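Long-range contact in decapping nuclease RAI1 (Scheffersomyces stipitis, PDB 5BTO), which hydrolyses NAD caps and other 5'-end structures of RNAs, and stimulates the exoribonuclease RAT1: residues H174-F185 against V292-L302. Residues are numbered along the deposited sequence; the frame is centred on the assembly and turned at random.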
ATOM      1  N   HIS A 174      26.650  17.436 -25.316  1.00 47.36           N
ATOM      2  CA  HIS A 174      27.235  16.237 -24.732  1.00 46.82           C
ATOM      3  C   HIS A 174      26.176  15.164 -24.506  1.00 46.33           C
ATOM      4  O   HIS A 174      26.434  13.978 -24.706  1.00 44.21           O
ATOM      5  CB  HIS A 174      27.929  16.567 -23.409  1.00 47.62           C
ATOM      6  CG  HIS A 174      28.566  15.384 -22.746  1.00 48.46           C
ATOM      7  ND1 HIS A 174      29.710  14.785 -23.229  1.00 48.15           N
ATOM      8  CD2 HIS A 174      28.216  14.687 -21.638  1.00 47.83           C
ATOM      9  CE1 HIS A 174      30.040  13.773 -22.446  1.00 47.90           C
ATOM     10  NE2 HIS A 174      29.151  13.693 -21.472  1.00 48.58           N
ATOM     11  N   MET A 175      24.986  15.585 -24.090  1.00 47.91           N
ATOM     12  CA  MET A 175      23.904  14.639 -23.829  1.00 50.80           C
ATOM     13  C   MET A 175      23.432  13.959 -25.112  1.00 49.08           C
ATOM     14  O   MET A 175      23.082  12.779 -25.103  1.00 47.82           O
ATOM     15  CB  MET A 175      22.732  15.321 -23.115  1.00 54.95           C
ATOM     16  CG  MET A 175      23.050  15.831 -21.707  1.00 59.13           C
ATOM     17  SD  MET A 175      23.138  14.563 -20.415  1.00 63.80           S
ATOM     18  CE  MET A 175      24.744  13.824 -20.713  1.00 63.95           C
ATOM     19  N   LYS A 176      23.435  14.698 -26.218  1.00 48.46           N
ATOM     20  CA  LYS A 176      23.016  14.133 -27.498  1.00 48.02           C
ATOM     21  C   LYS A 176      24.039  13.121 -28.016  1.00 44.29           C
ATOM     22  O   LYS A 176      23.673  12.091 -28.586  1.00 43.56           O
ATOM     23  CB  LYS A 176      22.753  15.239 -28.526  1.00 50.93           C
ATOM     24  CG  LYS A 176      21.558  16.115 -28.175  1.00 53.67           C
ATOM     25  CD  LYS A 176      21.409  17.296 -29.128  1.00 57.24           C
ATOM     26  CE  LYS A 176      21.013  16.848 -30.527  1.00 59.64           C
ATOM     27  NZ  LYS A 176      20.762  18.008 -31.435  1.00 60.54           N
ATOM     28  N   ARG A 177      25.320  13.403 -27.799  1.00 41.28           N
ATOM     29  CA  ARG A 177      26.372  12.469 -28.186  1.00 40.43           C
ATOM     30  C   ARG A 177      26.353  11.186 -27.353  1.00 38.63           C
ATOM     31  O   ARG A 177      26.627  10.100 -27.867  1.00 38.40           O
ATOM     32  CB  ARG A 177      27.738  13.147 -28.125  1.00 41.49           C
ATOM     33  CG  ARG A 177      27.889  14.205 -29.197  1.00 43.99           C
ATOM     34  CD  ARG A 177      29.166  14.987 -29.051  1.00 46.41           C
ATOM     35  NE  ARG A 177      29.264  16.007 -30.088  1.00 47.36           N
ATOM     36  CZ  ARG A 177      29.857  15.822 -31.262  1.00 49.63           C
ATOM     37  NH1 ARG A 177      30.419  14.654 -31.549  1.00 50.94           N
ATOM     38  NH2 ARG A 177      29.895  16.804 -32.149  1.00 50.28           N
ATOM     39  N   CYS A 178      26.018  11.308 -26.071  1.00 38.65           N
ATOM     40  CA  CYS A 178      25.844  10.130 -25.221  1.00 36.98           C
ATOM     41  C   CYS A 178      24.754   9.210 -25.774  1.00 36.84           C
ATOM     42  O   CYS A 178      24.894   7.987 -25.759  1.00 35.33           O
ATOM     43  CB  CYS A 178      25.516  10.533 -23.780  1.00 39.16           C
ATOM     44  SG  CYS A 178      26.910  11.189 -22.821  1.00 40.89           S
ATOM     45  N   GLU A 179      23.668   9.798 -26.263  1.00 37.29           N
ATOM     46  CA  GLU A 179      22.582   9.005 -26.840  1.00 38.47           C
ATOM     47  C   GLU A 179      23.067   8.292 -28.095  1.00 35.92           C
ATOM     48  O   GLU A 179      22.779   7.116 -28.311  1.00 34.90           O
ATOM     49  CB  GLU A 179      21.376   9.887 -27.181  1.00 41.34           C
ATOM     50  CG  GLU A 179      20.179   9.093 -27.701  1.00 46.19           C
ATOM     51  CD  GLU A 179      19.130   9.957 -28.385  1.00 50.54           C
ATOM     52  OE1 GLU A 179      18.020   9.445 -28.647  1.00 52.01           O
ATOM     53  OE2 GLU A 179      19.414  11.140 -28.669  1.00 53.38           O
ATOM     54  N   PHE A 180      23.804   9.018 -28.928  1.00 35.86           N
ATOM     55  CA  PHE A 180      24.345   8.456 -30.156  1.00 34.15           C
ATOM     56  C   PHE A 180      25.273   7.283 -29.871  1.00 32.82           C
ATOM     57  O   PHE A 180      25.217   6.258 -30.553  1.00 34.08           O
ATOM     58  CB  PHE A 180      25.094   9.527 -30.951  1.00 36.19           C
ATOM     59  CG  PHE A 180      25.867   8.983 -32.118  1.00 37.96           C
ATOM     60  CD1 PHE A 180      25.234   8.716 -33.323  1.00 39.28           C
ATOM     61  CD2 PHE A 180      27.227   8.736 -32.012  1.00 38.85           C
ATOM     62  CE1 PHE A 180      25.943   8.216 -34.402  1.00 38.76           C
ATOM     63  CE2 PHE A 180      27.941   8.232 -33.086  1.00 39.03           C
ATOM     64  CZ  PHE A 180      27.297   7.968 -34.281  1.00 39.25           C
ATOM     65  N   SER A 181      26.124   7.442 -28.861  1.00 28.63           N
ATOM     66  CA  SER A 181      27.129   6.438 -28.523  1.00 29.45           C
ATOM     67  C   SER A 181      26.547   5.040 -28.289  1.00 28.46           C
ATOM     68  O   SER A 181      27.207   4.043 -28.565  1.00 28.69           O
ATOM     69  CB  SER A 181      27.971   6.892 -27.322  1.00 31.40           C
ATOM     70  OG  SER A 181      27.230   6.866 -26.111  1.00 32.37           O
ATOM     71  N   GLY A 182      25.319   4.968 -27.783  1.00 29.39           N
ATOM     72  CA  GLY A 182      24.672   3.687 -27.550  1.00 30.41           C
ATOM     73  C   GLY A 182      24.361   2.987 -28.862  1.00 31.16           C
ATOM     74  O   GLY A 182      24.629   1.793 -29.026  1.00 30.49           O
ATOM     75  N   TYR A 183      23.796   3.738 -29.802  1.00 32.03           N
ATOM     76  CA  TYR A 183      23.526   3.215 -31.135  1.00 33.05           C
ATOM     77  C   TYR A 183      24.818   2.893 -31.883  1.00 30.20           C
ATOM     78  O   TYR A 183      24.880   1.913 -32.625  1.00 30.33           O
ATOM     79  CB  TYR A 183      22.669   4.195 -31.943  1.00 35.67           C
ATOM     80  CG  TYR A 183      21.306   4.456 -31.335  1.00 37.54           C
ATOM     81  CD1 TYR A 183      20.284   3.526 -31.449  1.00 39.78           C
ATOM     82  CD2 TYR A 183      21.046   5.630 -30.642  1.00 39.41           C
ATOM     83  CE1 TYR A 183      19.039   3.757 -30.891  1.00 40.61           C
ATOM     84  CE2 TYR A 183      19.802   5.870 -30.079  1.00 40.68           C
ATOM     85  CZ  TYR A 183      18.803   4.930 -30.209  1.00 42.01           C
ATOM     86  OH  TYR A 183      17.563   5.160 -29.657  1.00 44.72           O
ATOM     87  N   LYS A 184      25.849   3.712 -31.687  1.00 29.44           N
ATOM     88  CA  LYS A 184      27.140   3.466 -32.324  1.00 27.33           C
ATOM     89  C   LYS A 184      27.735   2.159 -31.812  1.00 28.27           C
ATOM     90  O   LYS A 184      28.268   1.363 -32.584  1.00 29.10           O
ATOM     91  CB  LYS A 184      28.104   4.628 -32.063  1.00 28.72           C
ATOM     92  CG  LYS A 184      29.513   4.437 -32.634  1.00 32.53           C
ATOM     93  CD  LYS A 184      29.523   4.423 -34.162  1.00 34.24           C
ATOM     94  CE  LYS A 184      30.948   4.461 -34.707  1.00 35.36           C
ATOM     95  NZ  LYS A 184      31.001   4.695 -36.179  1.00 35.11           N
ATOM     96  N   PHE A 185      27.634   1.937 -30.504  1.00 27.00           N
ATOM     97  CA  PHE A 185      28.144   0.715 -29.917  1.00 26.95           C
ATOM     98  C   PHE A 185      27.458  -0.489 -30.550  1.00 28.17           C
ATOM     99  O   PHE A 185      28.112  -1.462 -30.910  1.00 30.12           O
ATOM    100  CB  PHE A 185      27.947   0.714 -28.399  1.00 26.00           C
ATOM    101  CG  PHE A 185      28.465  -0.520 -27.722  1.00 24.56           C
ATOM    102  CD1 PHE A 185      29.809  -0.874 -27.819  1.00 24.75           C
ATOM    103  CD2 PHE A 185      27.615  -1.327 -26.980  1.00 22.25           C
ATOM    104  CE1 PHE A 185      30.289  -2.018 -27.190  1.00 23.79           C
ATOM    105  CE2 PHE A 185      28.088  -2.465 -26.348  1.00 23.80           C
ATOM    106  CZ  PHE A 185      29.430  -2.814 -26.459  1.00 23.41           C
ATOM    107  N   VAL A 292      25.561  -7.191 -22.538  1.00 16.09           N
ATOM    108  CA  VAL A 292      26.926  -6.656 -22.619  1.00 15.06           C
ATOM    109  C   VAL A 292      26.916  -5.152 -22.396  1.00 16.41           C
ATOM    110  O   VAL A 292      26.183  -4.427 -23.066  1.00 17.22           O
ATOM    111  CB  VAL A 292      27.601  -6.966 -23.979  1.00 16.05           C
ATOM    112  CG1 VAL A 292      28.838  -6.091 -24.165  1.00 18.28           C
ATOM    113  CG2 VAL A 292      27.973  -8.436 -24.058  1.00 18.96           C
ATOM    114  N   TYR A 293      27.728  -4.682 -21.451  1.00 15.79           N
ATOM    115  CA  TYR A 293      27.947  -3.247 -21.283  1.00 16.87           C
ATOM    116  C   TYR A 293      29.285  -2.828 -21.869  1.00 17.60           C
ATOM    117  O   TYR A 293      30.318  -3.437 -21.582  1.00 18.42           O
ATOM    118  CB  TYR A 293      27.906  -2.838 -19.806  1.00 16.55           C
ATOM    119  CG  TYR A 293      26.575  -2.288 -19.378  1.00 16.35           C
ATOM    120  CD1 TYR A 293      26.268  -0.940 -19.550  1.00 15.40           C
ATOM    121  CD2 TYR A 293      25.617  -3.121 -18.821  1.00 14.85           C
ATOM    122  CE1 TYR A 293      25.034  -0.438 -19.156  1.00 15.58           C
ATOM    123  CE2 TYR A 293      24.382  -2.635 -18.438  1.00 14.82           C
ATOM    124  CZ  TYR A 293      24.097  -1.298 -18.611  1.00 15.81           C
ATOM    125  OH  TYR A 293      22.869  -0.814 -18.218  1.00 18.88           O
ATOM    126  N   GLY A 294      29.259  -1.785 -22.688  1.00 17.10           N
ATOM    127  CA  GLY A 294      30.486  -1.133 -23.131  1.00 18.09           C
ATOM    128  C   GLY A 294      30.729   0.102 -22.283  1.00 19.89           C
ATOM    129  O   GLY A 294      29.818   0.900 -22.061  1.00 22.49           O
ATOM    130  N   PHE A 295      31.956   0.241 -21.788  1.00 18.73           N
ATOM    131  CA  PHE A 295      32.320   1.342 -20.904  1.00 20.09           C
ATOM    132  C   PHE A 295      33.205   2.328 -21.653  1.00 22.16           C
ATOM    133  O   PHE A 295      34.229   1.944 -22.215  1.00 22.48           O
ATOM    134  CB  PHE A 295      33.054   0.805 -19.669  1.00 19.85           C
ATOM    135  CG  PHE A 295      32.205  -0.072 -18.786  1.00 16.68           C
ATOM    136  CD1 PHE A 295      32.083  -1.432 -19.039  1.00 18.33           C
ATOM    137  CD2 PHE A 295      31.517   0.470 -17.701  1.00 20.05           C
ATOM    138  CE1 PHE A 295      31.285  -2.242 -18.224  1.00 16.89           C
ATOM    139  CE2 PHE A 295      30.723  -0.328 -16.886  1.00 21.05           C
ATOM    140  CZ  PHE A 295      30.612  -1.686 -17.144  1.00 20.19           C
ATOM    141  N   ARG A 296      32.816   3.600 -21.664  1.00 21.60           N
ATOM    142  CA  ARG A 296      33.524   4.585 -22.479  1.00 23.19           C
ATOM    143  C   ARG A 296      33.989   5.774 -21.656  1.00 24.13           C
ATOM    144  O   ARG A 296      33.404   6.080 -20.623  1.00 25.28           O
ATOM    145  CB  ARG A 296      32.642   5.046 -23.645  1.00 26.83           C
ATOM    146  CG  ARG A 296      31.245   5.491 -23.227  1.00 30.65           C
ATOM    147  CD  ARG A 296      31.088   6.992 -23.390  1.00 33.81           C
ATOM    148  NE  ARG A 296      29.961   7.520 -22.629  1.00 35.87           N
ATOM    149  CZ  ARG A 296      30.008   8.638 -21.910  1.00 37.07           C
ATOM    150  NH1 ARG A 296      31.130   9.344 -21.847  1.00 37.28           N
ATOM    151  NH2 ARG A 296      28.935   9.046 -21.243  1.00 36.86           N
ATOM    152  N   ASP A 297      35.045   6.441 -22.120  1.00 26.56           N
ATOM    153  CA  ASP A 297      35.578   7.590 -21.395  1.00 29.54           C
ATOM    154  C   ASP A 297      34.972   8.915 -21.875  1.00 32.84           C
ATOM    155  O   ASP A 297      34.033   8.922 -22.668  1.00 31.33           O
ATOM    156  CB  ASP A 297      37.118   7.614 -21.412  1.00 30.35           C
ATOM    157  CG  ASP A 297      37.708   7.801 -22.808  1.00 30.43           C
ATOM    158  OD1 ASP A 297      36.999   8.262 -23.725  1.00 30.16           O
ATOM    159  OD2 ASP A 297      38.916   7.505 -22.977  1.00 31.85           O
ATOM    160  N   ASP A 298      35.496  10.027 -21.364  1.00 36.54           N
ATOM    161  CA  ASP A 298      35.033  11.362 -21.750  1.00 41.89           C
ATOM    162  C   ASP A 298      35.132  11.640 -23.243  1.00 41.33           C
ATOM    163  O   ASP A 298      34.330  12.393 -23.797  1.00 43.57           O
ATOM    164  CB  ASP A 298      35.832  12.438 -21.013  1.00 47.32           C
ATOM    165  CG  ASP A 298      35.284  12.728 -19.642  1.00 52.15           C
ATOM    166  OD1 ASP A 298      34.186  13.321 -19.558  1.00 54.58           O
ATOM    167  OD2 ASP A 298      35.957  12.373 -18.652  1.00 54.43           O
ATOM    168  N   SER A 299      36.138  11.063 -23.888  1.00 38.34           N
ATOM    169  CA  SER A 299      36.322  11.268 -25.317  1.00 37.59           C
ATOM    170  C   SER A 299      35.536  10.232 -26.102  1.00 35.26           C
ATOM    171  O   SER A 299      35.645  10.145 -27.323  1.00 36.92           O
ATOM    172  CB  SER A 299      37.804  11.220 -25.687  1.00 40.19           C
ATOM    173  OG  SER A 299      38.493  12.317 -25.118  1.00 43.18           O
ATOM    174  N   PHE A 300      34.741   9.450 -25.381  1.00 32.43           N
ATOM    175  CA  PHE A 300      33.873   8.435 -25.973  1.00 32.76           C
ATOM    176  C   PHE A 300      34.641   7.240 -26.540  1.00 30.37           C
ATOM    177  O   PHE A 300      34.098   6.470 -27.335  1.00 29.84           O
ATOM    178  CB  PHE A 300      32.941   9.047 -27.028  1.00 32.79           C
ATOM    179  CG  PHE A 300      31.840   9.897 -26.450  1.00 32.66           C
ATOM    180  CD1 PHE A 300      30.675   9.315 -25.970  1.00 32.45           C
ATOM    181  CD2 PHE A 300      31.965  11.276 -26.397  1.00 31.89           C
ATOM    182  CE1 PHE A 300      29.659  10.089 -25.443  1.00 32.29           C
ATOM    183  CE2 PHE A 300      30.950  12.060 -25.872  1.00 34.84           C
ATOM    184  CZ  PHE A 300      29.795  11.465 -25.393  1.00 34.06           C
ATOM    185  N   PHE A 301      35.898   7.083 -26.129  1.00 26.95           N
ATOM    186  CA  PHE A 301      36.645   5.876 -26.472  1.00 26.09           C
ATOM    187  C   PHE A 301      36.125   4.694 -25.665  1.00 25.47           C
ATOM    188  O   PHE A 301      35.923   4.793 -24.454  1.00 25.26           O
ATOM    189  CB  PHE A 301      38.148   6.054 -26.225  1.00 26.31           C
ATOM    190  CG  PHE A 301      38.825   6.939 -27.227  1.00 30.19           C
ATOM    191  CD1 PHE A 301      38.996   6.518 -28.537  1.00 33.47           C
ATOM    192  CD2 PHE A 301      39.290   8.188 -26.863  1.00 32.33           C
ATOM    193  CE1 PHE A 301      39.618   7.333 -29.469  1.00 35.04           C
ATOM    194  CE2 PHE A 301      39.910   9.008 -27.786  1.00 33.16           C
ATOM    195  CZ  PHE A 301      40.077   8.579 -29.092  1.00 33.79           C
ATOM    196  N   LEU A 302      35.903   3.578 -26.346  1.00 24.93           N
ATOM    197  CA  LEU A 302      35.509   2.338 -25.684  1.00 23.90           C
ATOM    198  C   LEU A 302      36.714   1.747 -24.969  1.00 24.21           C
ATOM    199  O   LEU A 302      37.705   1.384 -25.609  1.00 25.00           O
ATOM    200  CB  LEU A 302      34.982   1.345 -26.714  1.00 22.95           C
ATOM    201  CG  LEU A 302      34.521  -0.010 -26.193  1.00 22.52           C
ATOM    202  CD1 LEU A 302      33.309   0.153 -25.275  1.00 22.96           C
ATOM    203  CD2 LEU A 302      34.171  -0.898 -27.368  1.00 24.74           C
TER
HETATM  204  O   HOH W   1      27.788   6.249 -23.578  1.00 37.11           O
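F300 sets the CE1-CZ edge of its ring against helix 169-188: CE1 reaches C178 CA at 3.8 Å near the ring plane, and CZ comes equally close to R177 CB. H174 meets the ring obliquely, CE1 3.8 Å from F300 CZ, planes at 46°, while C178 SG sits at its edge. R296 backs one face of F300 with its guanidinium, offset toward the rim, and also brings NH2 to 3.3 Å from C178 SG. With an alanine here in place of F300, the space between H174, C178 and S181 would probably stand open and the R296 guanidinium would lose the ring against its face. A water ties the two segments, donating to S181 OG and accepting from R296 NE, both at 2.7 Å. At the other end F185, its CG anti to the backbone N (chi1 -180°), which carries the ring off the helix toward strand 290-296, lays one ring face over G294 CA in a CH-pi contact, its edge meeting V292 and L302. Further out, F300 N closes the type I turn on D297 O, and R296 NH1 adds a second bond from the opposite face. Helix 169-188 thus packs on the hairpin of strands 290-296 and 302-309 in the PD-(D/E)XK nuclease fold, beside metal ligands E186 and L257.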